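MamA (Candidatus Magnetobacterium bavaricum, PDB 3VTX) belongs to the tetratricopeptide-repeat proteins, all-helical scaffolds whose stacked helices generally serve as platforms for protein-protein interaction. Local coordinates at residues P55-A58 against I59-L62; S81-F84 against M85-E88; M120-H123 against D124-I127; F140-A143 against Y144-I147; E171-K174 against A175-L179. One frame throughout, in Å; residues are numbered along the deposited sequence.

All five contacts are local, each made within one helix or at its end, so none closes a long loop and none nests in or crosses another; they follow in series along the chain. Contact 1 lies in the first two turns of helix 55-68. Contact 2 ends the following helix, 73-85, and touches contact 1 through packing of Ile-59 and Pro-55. Contact 3 opens helix 123-136, its centre about 17 Å from that of contact 2. Contact 4 starts the next helix, 141-153, about 14 Å away between centres. Contact 5, the short helix 172-177 near the C terminus, meets contact 4 where Ile-141 packs on Glu-171.

Contact 1 of 5, residues P55-A58 against I59-L62; sequences PNDA and IESL
The carbonyl oxygen of Ala-58 is approached by two amides of the next turn. Leu-62 N gives it the stronger bond, 2.9 Å from Ala-58 O, lying in the carbonyl plane and nearly straight at 162°, while Ser-61 N adds only a weak, bent one. One turn earlier, Ile-59 N is bonded to Pro-55 O at 2.9 Å, and these i to i+4 bonds define the start of an alpha-helix whose first residue is a proline, common in a first turn because no amide hydrogen is needed there. Asp-57 O is held differently: besides a weak bond from Glu-60 N it accepts a hydrogen bond of 2.7 Å from water 1. That water also lies 2.7 Å from Ser-61 OG, so it bridges a backbone carbonyl and a hydroxyl one turn on. The acidic side chains run side by side in the same direction, Asp-57 OD1 standing 3.7 Å from Glu-60 OE1 with the carboxylate planes turned 73° apart; two negative charges this close probably repel each other, or favour a proton on one of them. On the apolar side, Leu-62 CD1 reaches back to Ala-58 CB at 4.1 Å. Ile-59 CG1, set beside its own backbone N (chi1 -72°), approaches Pro-55 O to 3.2 Å. Ala-58 and Ser-61 face helix 39-51, with Ala-58 against Tyr-49 and Met-50, whereas Pro-55, Ile-59 and Leu-62 pack on helix 73-85, which places the first two turns of helix 55-68 between its two neighbours in the chain.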
loop_
_atom_site.group_PDB
_atom_site.type_symbol
_atom_site.label_atom_id
_atom_site.label_comp_id
_atom_site.label_asym_id
_atom_site.label_seq_id
_atom_site.Cartn_x
_atom_site.Cartn_y
_atom_site.Cartn_z
ATOM N N PRO A 55 -5.496 9.427 -5.471
ATOM C CA PRO A 55 -6.258 8.454 -4.790
ATOM C C PRO A 55 -7.743 8.751 -4.726
ATOM O O PRO A 55 -8.554 7.780 -4.715
ATOM C CB PRO A 55 -5.607 8.435 -3.403
ATOM C CG PRO A 55 -4.996 9.754 -3.241
ATOM C CD PRO A 55 -4.491 10.066 -4.603
ATOM N N ASN A 56 -8.159 10.017 -4.654
ATOM C CA ASN A 56 -9.619 10.234 -4.596
ATOM C C ASN A 56 -10.377 9.683 -5.831
ATOM O O ASN A 56 -11.422 9.050 -5.702
ATOM C CB ASN A 56 -9.938 11.666 -4.384
ATOM C CG ASN A 56 -10.128 12.443 -5.669
ATOM O OD1 ASN A 56 -11.278 12.617 -6.148
ATOM N ND2 ASN A 56 -8.985 12.878 -6.316
ATOM N N ASP A 57 -9.788 9.855 -6.999
ATOM C CA ASP A 57 -10.320 9.299 -8.259
ATOM C C ASP A 57 -10.143 7.795 -8.331
ATOM O O ASP A 57 -10.996 7.072 -8.817
ATOM C CB ASP A 57 -9.661 10.050 -9.437
ATOM C CG ASP A 57 -10.279 11.412 -9.680
ATOM O OD1 ASP A 57 -11.478 11.473 -9.995
ATOM O OD2 ASP A 57 -9.577 12.409 -9.510
ATOM N N ALA A 58 -8.990 7.292 -7.859
ATOM C CA ALA A 58 -8.783 5.883 -7.845
ATOM C C ALA A 58 -9.866 5.164 -7.061
ATOM O O ALA A 58 -10.385 4.130 -7.510
ATOM C CB ALA A 58 -7.347 5.540 -7.311
ATOM N N ILE A 59 -10.175 5.681 -5.894
ATOM C CA ILE A 59 -11.156 5.069 -4.980
ATOM C C ILE A 59 -12.544 4.938 -5.667
ATOM O O ILE A 59 -13.258 3.938 -5.477
ATOM C CB ILE A 59 -11.231 5.895 -3.655
ATOM C CG1 ILE A 59 -9.962 5.678 -2.821
ATOM C CG2 ILE A 59 -12.541 5.507 -2.803
ATOM C CD1 ILE A 59 -9.863 6.734 -1.691
ATOM N N GLU A 60 -12.905 5.887 -6.542
ATOM C CA GLU A 60 -14.173 5.778 -7.255
ATOM C C GLU A 60 -14.234 4.470 -8.032
ATOM O O GLU A 60 -15.257 3.774 -7.973
ATOM C CB GLU A 60 -14.396 6.997 -8.209
ATOM C CG GLU A 60 -14.388 8.341 -7.406
ATOM C CD GLU A 60 -14.603 9.626 -8.255
ATOM O OE1 GLU A 60 -14.617 9.549 -9.487
ATOM O OE2 GLU A 60 -14.727 10.760 -7.668
ATOM N N SER A 61 -13.158 4.074 -8.730
ATOM C CA SER A 61 -13.095 2.815 -9.451
ATOM C C SER A 61 -12.920 1.602 -8.548
ATOM O O SER A 61 -13.472 0.560 -8.803
ATOM C CB SER A 61 -12.039 2.751 -10.551
ATOM O OG SER A 61 -12.437 3.588 -11.617
ATOM N N LEU A 62 -12.071 1.720 -7.550
ATOM C CA LEU A 62 -11.763 0.603 -6.674
ATOM C C LEU A 62 -13.035 0.281 -5.841
ATOM O O LEU A 62 -13.270 -0.911 -5.530
ATOM C CB LEU A 62 -10.607 0.973 -5.724
ATOM C CG LEU A 62 -9.265 1.130 -6.464
ATOM C CD1 LEU A 62 -8.226 1.924 -5.588
ATOM C CD2 LEU A 62 -8.738 -0.219 -6.759
HETATM O O HOH W 1 -11.625 6.139 -11.265
#

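Contact 2 of 5, residues S81-F84 against M85-E88; sequences SANF and MIDE
Met-85 lies back along the last turn of its helix, over the carbonyls of Ser-81 and Ala-82. Its CB sits 3.4 Å from Ala-82 O; CG, carried beside the backbone N by a chi1 of -66°, is 3.4 Å from Ser-81 O. From there the chain runs extended, SD passing Ser-81 O at 4.1 Å and the methyl CE lying 3.9 Å from the same oxygen. Ser-81 O is already engaged by Met-85 N, and Ser-81 OG is bonded to Tyr-77 O a turn earlier. The helix then ends in a Schellman motif. Asp-87, with positive phi, is its C-prime residue, and the chain doubles back to give two bonds: a nearly straight one of 2.9 Å from Glu-88 N to Asn-83 O, and one of 3.1 Å from Asp-87 N to Phe-84 O, whose donor stands well above the carbonyl plane. Ile-86 N bonds to Ala-82 O and, weakly, to Asn-83 O; the CG1 branch of Ile-86 rests 3.5 Å from Asn-83 O, so apolar carbon flanks this terminal acceptor. Asn-83 OD1 lies 3.9 Å from Glu-88 CB. Around this helix end, Ala-82, Asn-83 and Ile-86 pack on Ile-59 of helix 55-68 and Met-85 on its Pro-55, Ala-82 and Met-85 meet Met-50 of helix 39-51, Asn-83 faces helix 89-102, and Phe-84 reaches both helix 89-102 and helix 107-119.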
loop_
_atom_site.group_PDB
_atom_site.type_symbol
_atom_site.label_atom_id
_atom_site.label_comp_id
_atom_site.label_asym_id
_atom_site.label_seq_id
_atom_site.Cartn_x
_atom_site.Cartn_y
_atom_site.Cartn_z
ATOM N N SER A 81 -4.860 1.610 1.088
ATOM C CA SER A 81 -3.765 2.604 0.937
ATOM C C SER A 81 -4.277 3.977 0.495
ATOM O O SER A 81 -3.893 5.023 1.040
ATOM C CB SER A 81 -2.660 2.086 -0.005
ATOM O OG SER A 81 -1.995 0.950 0.493
ATOM N N ALA A 82 -5.160 3.982 -0.482
ATOM C CA ALA A 82 -5.754 5.219 -0.984
ATOM C C ALA A 82 -6.592 5.928 0.062
ATOM O O ALA A 82 -6.598 7.177 0.185
ATOM C CB ALA A 82 -6.652 4.888 -2.236
ATOM N N ASN A 83 -7.357 5.139 0.808
ATOM C CA ASN A 83 -8.192 5.679 1.878
ATOM C C ASN A 83 -7.325 6.339 2.930
ATOM O O ASN A 83 -7.681 7.408 3.446
ATOM C CB ASN A 83 -9.077 4.539 2.418
ATOM C CG ASN A 83 -10.353 4.372 1.622
ATOM O OD1 ASN A 83 -11.073 5.357 1.400
ATOM N ND2 ASN A 83 -10.774 3.135 1.516
ATOM N N PHE A 84 -6.168 5.763 3.236
ATOM C CA PHE A 84 -5.248 6.422 4.191
ATOM C C PHE A 84 -4.775 7.754 3.588
ATOM O O PHE A 84 -4.703 8.761 4.280
ATOM C CB PHE A 84 -4.094 5.525 4.480
ATOM C CG PHE A 84 -3.092 6.011 5.505
ATOM C CD1 PHE A 84 -3.481 6.651 6.676
ATOM C CD2 PHE A 84 -1.743 5.656 5.345
ATOM C CE1 PHE A 84 -2.542 6.981 7.603
ATOM C CE2 PHE A 84 -0.814 6.038 6.304
ATOM C CZ PHE A 84 -1.231 6.668 7.406
ATOM N N MET A 85 -4.496 7.780 2.282
ATOM C CA MET A 85 -4.039 9.024 1.634
ATOM C C MET A 85 -5.071 10.133 1.706
ATOM O O MET A 85 -4.696 11.320 1.712
ATOM C CB MET A 85 -3.635 8.783 0.168
ATOM C CG MET A 85 -2.420 7.898 0.026
ATOM S SD MET A 85 -2.106 7.568 -1.687
ATOM C CE MET A 85 -1.284 5.972 -1.631
ATOM N N ILE A 86 -6.328 9.813 1.711
ATOM C CA ILE A 86 -7.396 10.797 1.707
ATOM C C ILE A 86 -8.008 11.006 3.112
ATOM O O ILE A 86 -9.063 11.634 3.244
ATOM C CB ILE A 86 -8.478 10.492 0.685
ATOM C CG1 ILE A 86 -9.317 9.282 1.045
ATOM C CG2 ILE A 86 -7.884 10.458 -0.776
ATOM C CD1 ILE A 86 -10.774 9.356 0.439
ATOM N N ASP A 87 -7.295 10.485 4.125
ATOM C CA ASP A 87 -7.662 10.725 5.539
ATOM C C ASP A 87 -8.961 10.047 5.926
ATOM O O ASP A 87 -9.796 10.629 6.674
ATOM C CB ASP A 87 -7.776 12.239 5.787
ATOM C CG ASP A 87 -7.484 12.590 7.197
ATOM O OD1 ASP A 87 -6.693 11.830 7.787
ATOM O OD2 ASP A 87 -8.027 13.609 7.699
ATOM N N GLU A 88 -9.192 8.865 5.387
ATOM C CA GLU A 88 -10.376 8.045 5.715
ATOM C C GLU A 88 -9.793 6.793 6.384
ATOM O O GLU A 88 -9.684 5.761 5.797
ATOM C CB GLU A 88 -11.230 7.718 4.504
ATOM C CG GLU A 88 -11.966 8.927 3.940
ATOM C CD GLU A 88 -12.981 9.499 4.931
ATOM O OE1 GLU A 88 -13.524 8.704 5.746
ATOM O OE2 GLU A 88 -13.182 10.754 4.952
#

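Contact 3 of 5, residues M120-H123 against D124-I127; sequences MGEH and DKAI
A helix-to-helix turn of the tetratricopeptide-repeat fold runs through residues 120-127, with Glu-122 as the N-cap of helix 123-136, its carbonyl bonded to Ala-126 and its carboxylate beside Lys-125. Gly-121, the first residue past the preceding helix to leave helical geometry, has the positive phi of a Schellman motif, and Glu-122 is the centre of an inverse gamma turn closed by a weak bond from His-123 N to Gly-121 O. The new helix is then started by two bonds: Ala-126 N to Glu-122 O, 3.0 Å and pointing nearly down the carbonyl axis, and Ile-127 N to His-123 O, 2.9 Å. Water 2 links the N-cap side chain to the first turn, donating to Glu-122 OE1 at 2.8 Å and accepting from Lys-125 N at 2.9 Å; the negative group would also be favourably placed at the positive end of the helix. The bend at chi2 of Glu-122 (-76°) swings its carboxylate alongside the Lys-125 chain. OE1 and Lys-125 NZ remain 4.8 Å apart, too far for a salt bridge, though the opposite charges may attract. His-123 is held at both ring nitrogens, ND1 by Asp-118 OD1 of the previous helix and NE2 by a bound glycerol, probably from the crystallisation liquor, and one ring face has Gly-121 O 3.4 Å above its plane, toward the rim. Asp-124 OD1 makes a salt bridge with Lys-154. Ile-127, facing helix 141-153, brings its CG1 to 3.3 Å from His-123 O.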
loop_
_atom_site.group_PDB
_atom_site.type_symbol
_atom_site.label_atom_id
_atom_site.label_comp_id
_atom_site.label_asym_id
_atom_site.label_seq_id
_atom_site.Cartn_x
_atom_site.Cartn_y
_atom_site.Cartn_z
ATOM N N MET A 120 -3.200 6.944 14.305
ATOM C CA MET A 120 -4.387 7.101 15.151
ATOM C C MET A 120 -4.084 7.027 16.631
ATOM O O MET A 120 -5.006 7.204 17.449
ATOM C CB MET A 120 -5.379 6.005 14.788
ATOM C CG MET A 120 -5.916 6.172 13.405
ATOM S SD MET A 120 -6.771 4.606 12.921
ATOM C CE MET A 120 -8.133 4.522 14.108
ATOM N N GLY A 121 -2.835 6.752 17.001
ATOM C CA GLY A 121 -2.509 6.521 18.370
ATOM C C GLY A 121 -2.722 5.123 18.893
ATOM O O GLY A 121 -2.611 4.863 20.107
ATOM N N GLU A 122 -2.999 4.210 17.991
ATOM C CA GLU A 122 -3.259 2.859 18.339
ATOM C C GLU A 122 -1.929 2.098 18.311
ATOM O O GLU A 122 -1.682 1.240 17.437
ATOM C CB GLU A 122 -4.298 2.258 17.401
ATOM C CG GLU A 122 -5.704 2.798 17.648
ATOM C CD GLU A 122 -6.354 2.207 18.897
ATOM O OE1 GLU A 122 -5.886 1.176 19.462
ATOM O OE2 GLU A 122 -7.347 2.848 19.333
ATOM N N HIS A 123 -1.071 2.408 19.277
ATOM C CA HIS A 123 0.335 1.958 19.178
ATOM C C HIS A 123 0.475 0.464 19.325
ATOM O O HIS A 123 1.301 -0.145 18.635
ATOM C CB HIS A 123 1.186 2.633 20.235
ATOM C CG HIS A 123 1.047 4.103 20.254
ATOM N ND1 HIS A 123 1.389 4.877 19.158
ATOM C CD2 HIS A 123 0.565 4.962 21.195
ATOM C CE1 HIS A 123 1.133 6.152 19.437
ATOM N NE2 HIS A 123 0.678 6.236 20.671
ATOM N N ASP A 124 -0.319 -0.184 20.206
ATOM C CA ASP A 124 -0.181 -1.613 20.308
ATOM C C ASP A 124 -0.656 -2.394 19.080
ATOM O O ASP A 124 -0.018 -3.342 18.664
ATOM C CB ASP A 124 -0.984 -2.149 21.479
ATOM C CG ASP A 124 -0.499 -1.655 22.821
ATOM O OD1 ASP A 124 0.671 -1.421 23.035
ATOM O OD2 ASP A 124 -1.358 -1.526 23.716
ATOM N N LYS A 125 -1.740 -1.977 18.495
ATOM C CA LYS A 125 -2.152 -2.527 17.198
ATOM C C LYS A 125 -1.141 -2.314 16.108
ATOM O O LYS A 125 -0.964 -3.154 15.246
ATOM C CB LYS A 125 -3.504 -2.006 16.780
ATOM C CG LYS A 125 -4.675 -2.611 17.703
ATOM C CD LYS A 125 -5.993 -2.337 17.178
ATOM C CE LYS A 125 -7.045 -3.122 18.075
ATOM N NZ LYS A 125 -8.312 -2.542 17.685
ATOM N N ALA A 126 -0.529 -1.141 16.124
ATOM C CA ALA A 126 0.530 -0.903 15.169
ATOM C C ALA A 126 1.712 -1.830 15.353
ATOM O O ALA A 126 2.205 -2.417 14.369
ATOM C CB ALA A 126 0.946 0.557 15.249
ATOM N N ILE A 127 2.178 -1.984 16.595
ATOM C CA ILE A 127 3.303 -2.858 16.867
ATOM C C ILE A 127 2.953 -4.289 16.371
ATOM O O ILE A 127 3.833 -4.955 15.806
ATOM C CB ILE A 127 3.728 -2.785 18.306
ATOM C CG1 ILE A 127 4.305 -1.401 18.601
ATOM C CG2 ILE A 127 4.746 -3.961 18.621
ATOM C CD1 ILE A 127 4.312 -0.997 20.134
HETATM O O HOH W 2 -3.586 -0.234 19.997
#

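Contact 4 of 5, residues F140-A143 against Y144-I147; sequences FIRA and YQSI
Arg-142 O takes the amide of Ser-146 at 2.8 Å in a bond that is nearly straight (163°) and runs close to the carbonyl direction, and Ala-143 O takes Ile-147 N at 2.9 Å with the donor tilted from the carbonyl plane. The turn before is looser: Gln-145 N reaches Ile-141 O only weakly, at 3.3 Å. Phe-140, still outside helical geometry, accepts Ala-143 N at its carbonyl oxygen, which also has Tyr-144 CD2 at 3.4 Å. The Tyr-144 ring meets Ile-141 O at its edge, in plane, and its hydroxyl is bonded to Pro-138 O, which ties the ring back to the loop. The extended Gln-145 chain lays its amide along the first turn, crossing Arg-142 at about a right angle, NE2 lying 3.4 Å from Arg-142 CA and 3.6 Å from Ile-141 CG2. The extended Arg-142 chain, its CG anti to the backbone N (chi1 -156°), runs toward helix 107-119; its NH2 and Ser-146 OG both bond to Tyr-111 OH. Ala-143 and Ile-147 pack on helix 123-136, Ile-141 and Gln-145 on helix 157-169, and Tyr-144 touches both, so the start of helix 141-153 contacts helices 107-119, 123-136 and 157-169.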
loop_
_atom_site.group_PDB
_atom_site.type_symbol
_atom_site.label_atom_id
_atom_site.label_comp_id
_atom_site.label_asym_id
_atom_site.label_seq_id
_atom_site.Cartn_x
_atom_site.Cartn_y
_atom_site.Cartn_z
ATOM N N PHE A 140 13.463 -5.760 6.281
ATOM C CA PHE A 140 12.844 -4.443 6.076
ATOM C C PHE A 140 13.137 -3.497 7.273
ATOM O O PHE A 140 12.440 -3.551 8.286
ATOM C CB PHE A 140 11.336 -4.585 5.886
ATOM C CG PHE A 140 10.656 -3.253 5.572
ATOM C CD1 PHE A 140 11.219 -2.339 4.732
ATOM C CD2 PHE A 140 9.412 -2.989 6.097
ATOM C CE1 PHE A 140 10.575 -1.144 4.432
ATOM C CE2 PHE A 140 8.802 -1.758 5.824
ATOM C CZ PHE A 140 9.332 -0.888 5.003
ATOM N N ILE A 141 14.101 -2.646 7.066
ATOM C CA ILE A 141 14.679 -1.806 8.138
ATOM C C ILE A 141 13.627 -0.846 8.735
ATOM O O ILE A 141 13.547 -0.680 9.963
ATOM C CB ILE A 141 15.908 -1.033 7.620
ATOM C CG1 ILE A 141 17.087 -2.031 7.323
ATOM C CG2 ILE A 141 16.498 -0.017 8.692
ATOM C CD1 ILE A 141 17.910 -1.544 6.290
ATOM N N ARG A 142 12.822 -0.234 7.904
ATOM C CA ARG A 142 11.909 0.760 8.414
ATOM C C ARG A 142 10.886 0.183 9.373
ATOM O O ARG A 142 10.417 0.895 10.222
ATOM C CB ARG A 142 11.199 1.533 7.282
ATOM C CG ARG A 142 10.738 2.898 7.809
ATOM C CD ARG A 142 10.143 3.734 6.720
ATOM N NE ARG A 142 9.820 5.084 7.100
ATOM C CZ ARG A 142 8.629 5.550 7.451
ATOM N NH1 ARG A 142 8.461 6.828 7.755
ATOM N NH2 ARG A 142 7.607 4.747 7.566
ATOM N N ALA A 143 10.522 -1.085 9.277
ATOM C CA ALA A 143 9.608 -1.661 10.216
ATOM C C ALA A 143 10.145 -1.625 11.625
ATOM O O ALA A 143 9.387 -1.409 12.598
ATOM C CB ALA A 143 9.208 -3.064 9.790
ATOM N N TYR A 144 11.421 -1.907 11.763
ATOM C CA TYR A 144 12.064 -1.743 13.136
ATOM C C TYR A 144 12.029 -0.305 13.607
ATOM O O TYR A 144 11.670 -0.029 14.767
ATOM C CB TYR A 144 13.510 -2.166 13.111
ATOM C CG TYR A 144 13.637 -3.634 12.731
ATOM C CD1 TYR A 144 13.705 -4.602 13.695
ATOM C CD2 TYR A 144 13.716 -4.016 11.404
ATOM C CE1 TYR A 144 13.780 -5.971 13.303
ATOM C CE2 TYR A 144 13.858 -5.360 11.037
ATOM C CZ TYR A 144 13.870 -6.297 11.959
ATOM O OH TYR A 144 14.018 -7.622 11.564
ATOM N N GLN A 145 12.268 0.664 12.699
ATOM C CA GLN A 145 12.185 2.065 13.079
ATOM C C GLN A 145 10.746 2.398 13.526
ATOM O O GLN A 145 10.548 3.081 14.510
ATOM C CB GLN A 145 12.626 2.966 11.916
ATOM C CG GLN A 145 14.037 2.811 11.481
ATOM C CD GLN A 145 14.287 3.615 10.194
ATOM O OE1 GLN A 145 14.162 4.870 10.231
ATOM N NE2 GLN A 145 14.427 2.951 9.037
ATOM N N SER A 146 9.792 1.954 12.742
ATOM C CA SER A 146 8.347 2.214 12.994
ATOM C C SER A 146 7.912 1.619 14.331
ATOM O O SER A 146 7.141 2.277 15.097
ATOM C CB SER A 146 7.467 1.721 11.848
ATOM O OG SER A 146 7.723 2.462 10.683
ATOM N N ILE A 147 8.412 0.408 14.666
ATOM C CA ILE A 147 8.198 -0.146 16.003
ATOM C C ILE A 147 8.739 0.767 17.085
ATOM O O ILE A 147 8.045 1.073 18.054
ATOM C CB ILE A 147 8.675 -1.590 16.182
ATOM C CG1 ILE A 147 7.856 -2.501 15.252
ATOM C CG2 ILE A 147 8.599 -1.970 17.702
ATOM C CD1 ILE A 147 8.480 -3.930 15.173
#

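Contact 5 of 5, residues E171-K174 against A175-L179; sequences EEKK and AKYEL
Lys-173 O and Tyr-177 form the tight centre of a short, solvent-exposed alpha-helix, 172-177, that follows the tetratricopeptide-repeat helices toward the C terminus. Tyr-177 N bonds to Lys-173 O at 2.8 Å, at 156° and almost in line with the carbonyl. The edge of the Tyr-177 ring is brought near the same oxygen, CD2 lying 3.5 Å from Lys-173 O, because chi1 of -68° sets CG beside the backbone N. Lys-173 CG, anti to its own N, then meets CD2 of the ring at 4.0 Å. At the other end the N-cap residue Glu-171 gives its carbonyl to Ala-175 N at 2.8 Å, and between these two bonds Lys-176 N is held less firmly, with weak bonds to Glu-172 O and Lys-173 O. The last bond is less regular: Glu-178 N reaches Lys-174 O at 3.1 Å with the angle reduced to 141°, and Glu-178 itself has already left helical geometry. The side chains beyond this backbone frame are loosely arranged. Lys-174 and Glu-178 cross at a slant, and it is the apolar part of the lysine that touches, CG lying 3.5 Å from Glu-178 OE1; the extended chain then draws away from the carboxylate, leaving NZ 5.0 Å from OE1, where the charges may still attract each other without forming a salt bridge. Every residue here is at least partly exposed, and Glu-172 and Lys-176 send their charged ends outward. One face of the Tyr-177 ring has Lys-176 CG 3.7 Å above its centre.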
loop_
_atom_site.group_PDB
_atom_site.type_symbol
_atom_site.label_atom_id
_atom_site.label_comp_id
_atom_site.label_asym_id
_atom_site.label_seq_id
_atom_site.Cartn_x
_atom_site.Cartn_y
_atom_site.Cartn_z
ATOM N N GLU A 171 22.305 -3.029 9.293
ATOM C CA GLU A 171 23.248 -2.607 8.299
ATOM C C GLU A 171 24.674 -2.294 8.840
ATOM O O GLU A 171 25.470 -1.699 8.110
ATOM C CB GLU A 171 22.695 -1.349 7.569
ATOM C CG GLU A 171 21.339 -1.572 6.872
ATOM C CD GLU A 171 20.822 -0.276 6.245
ATOM O OE1 GLU A 171 20.487 0.707 6.970
ATOM O OE2 GLU A 171 20.746 -0.234 5.000
ATOM N N GLU A 172 24.960 -2.649 10.063
ATOM C CA GLU A 172 26.186 -2.308 10.685
ATOM C C GLU A 172 27.393 -2.980 9.979
ATOM O O GLU A 172 28.427 -2.321 9.808
ATOM C CB GLU A 172 26.184 -2.478 12.209
ATOM C CG GLU A 172 26.278 -3.852 12.652
ATOM C CD GLU A 172 26.298 -4.019 14.170
ATOM O OE1 GLU A 172 26.701 -5.171 14.533
ATOM O OE2 GLU A 172 25.951 -3.067 14.964
ATOM N N LYS A 173 27.230 -4.238 9.573
ATOM C CA LYS A 173 28.325 -4.891 8.784
ATOM C C LYS A 173 28.586 -4.207 7.456
ATOM O O LYS A 173 29.701 -3.899 7.158
ATOM C CB LYS A 173 28.046 -6.392 8.573
ATOM C CG LYS A 173 29.207 -7.218 7.938
ATOM C CD LYS A 173 28.929 -8.761 8.080
ATOM C CE LYS A 173 30.158 -9.640 7.775
ATOM N NZ LYS A 173 29.757 -11.060 7.521
ATOM N N LYS A 174 27.560 -3.956 6.675
ATOM C CA LYS A 174 27.661 -3.291 5.407
ATOM C C LYS A 174 28.289 -1.918 5.604
ATOM O O LYS A 174 29.105 -1.512 4.819
ATOM C CB LYS A 174 26.242 -3.058 4.866
ATOM C CG LYS A 174 26.130 -2.456 3.490
ATOM C CD LYS A 174 24.705 -2.657 2.927
ATOM C CE LYS A 174 24.334 -1.672 1.799
ATOM N NZ LYS A 174 23.061 -2.093 1.105
ATOM N N ALA A 175 27.853 -1.205 6.664
ATOM C CA ALA A 175 28.346 0.193 6.819
ATOM C C ALA A 175 29.871 0.217 6.991
ATOM O O ALA A 175 30.530 1.190 6.536
ATOM C CB ALA A 175 27.605 0.895 8.003
ATOM N N LYS A 176 30.444 -0.790 7.645
ATOM C CA LYS A 176 31.875 -0.873 7.878
ATOM C C LYS A 176 32.626 -1.525 6.785
ATOM O O LYS A 176 33.745 -1.052 6.469
ATOM C CB LYS A 176 32.187 -1.615 9.148
ATOM C CG LYS A 176 33.683 -1.767 9.507
ATOM C CD LYS A 176 33.852 -2.041 10.977
ATOM C CE LYS A 176 35.259 -1.909 11.462
ATOM N NZ LYS A 176 35.351 -2.316 12.932
ATOM N N TYR A 177 32.076 -2.630 6.267
ATOM C CA TYR A 177 32.853 -3.507 5.399
ATOM C C TYR A 177 32.575 -3.376 3.890
ATOM O O TYR A 177 33.280 -4.059 3.102
ATOM C CB TYR A 177 32.734 -4.950 5.848
ATOM C CG TYR A 177 33.405 -5.154 7.175
ATOM C CD1 TYR A 177 34.790 -5.263 7.296
ATOM C CD2 TYR A 177 32.651 -5.315 8.346
ATOM C CE1 TYR A 177 35.388 -5.473 8.547
ATOM C CE2 TYR A 177 33.250 -5.486 9.564
ATOM C CZ TYR A 177 34.631 -5.573 9.657
ATOM O OH TYR A 177 35.211 -5.768 10.917
ATOM N N GLU A 178 31.708 -2.455 3.507
ATOM C CA GLU A 178 31.485 -2.134 2.101
ATOM C C GLU A 178 31.777 -0.693 1.762
ATOM O O GLU A 178 31.792 0.140 2.667
ATOM C CB GLU A 178 30.017 -2.434 1.722
ATOM C CG GLU A 178 29.805 -3.959 1.872
ATOM C CD GLU A 178 28.471 -4.537 1.411
ATOM O OE1 GLU A 178 27.660 -3.889 0.706
ATOM O OE2 GLU A 178 28.252 -5.689 1.812
ATOM N N LEU A 179 31.974 -0.392 0.460
ATOM C CA LEU A 179 32.310 0.995 0.007
ATOM C C LEU A 179 31.211 1.890 -0.496
ATOM O O LEU A 179 31.278 3.091 -0.340
ATOM C CB LEU A 179 33.423 0.913 -1.030
ATOM C CG LEU A 179 34.742 0.270 -0.602
ATOM C CD1 LEU A 179 35.640 0.031 -1.804
ATOM C CD2 LEU A 179 35.377 1.205 0.449
#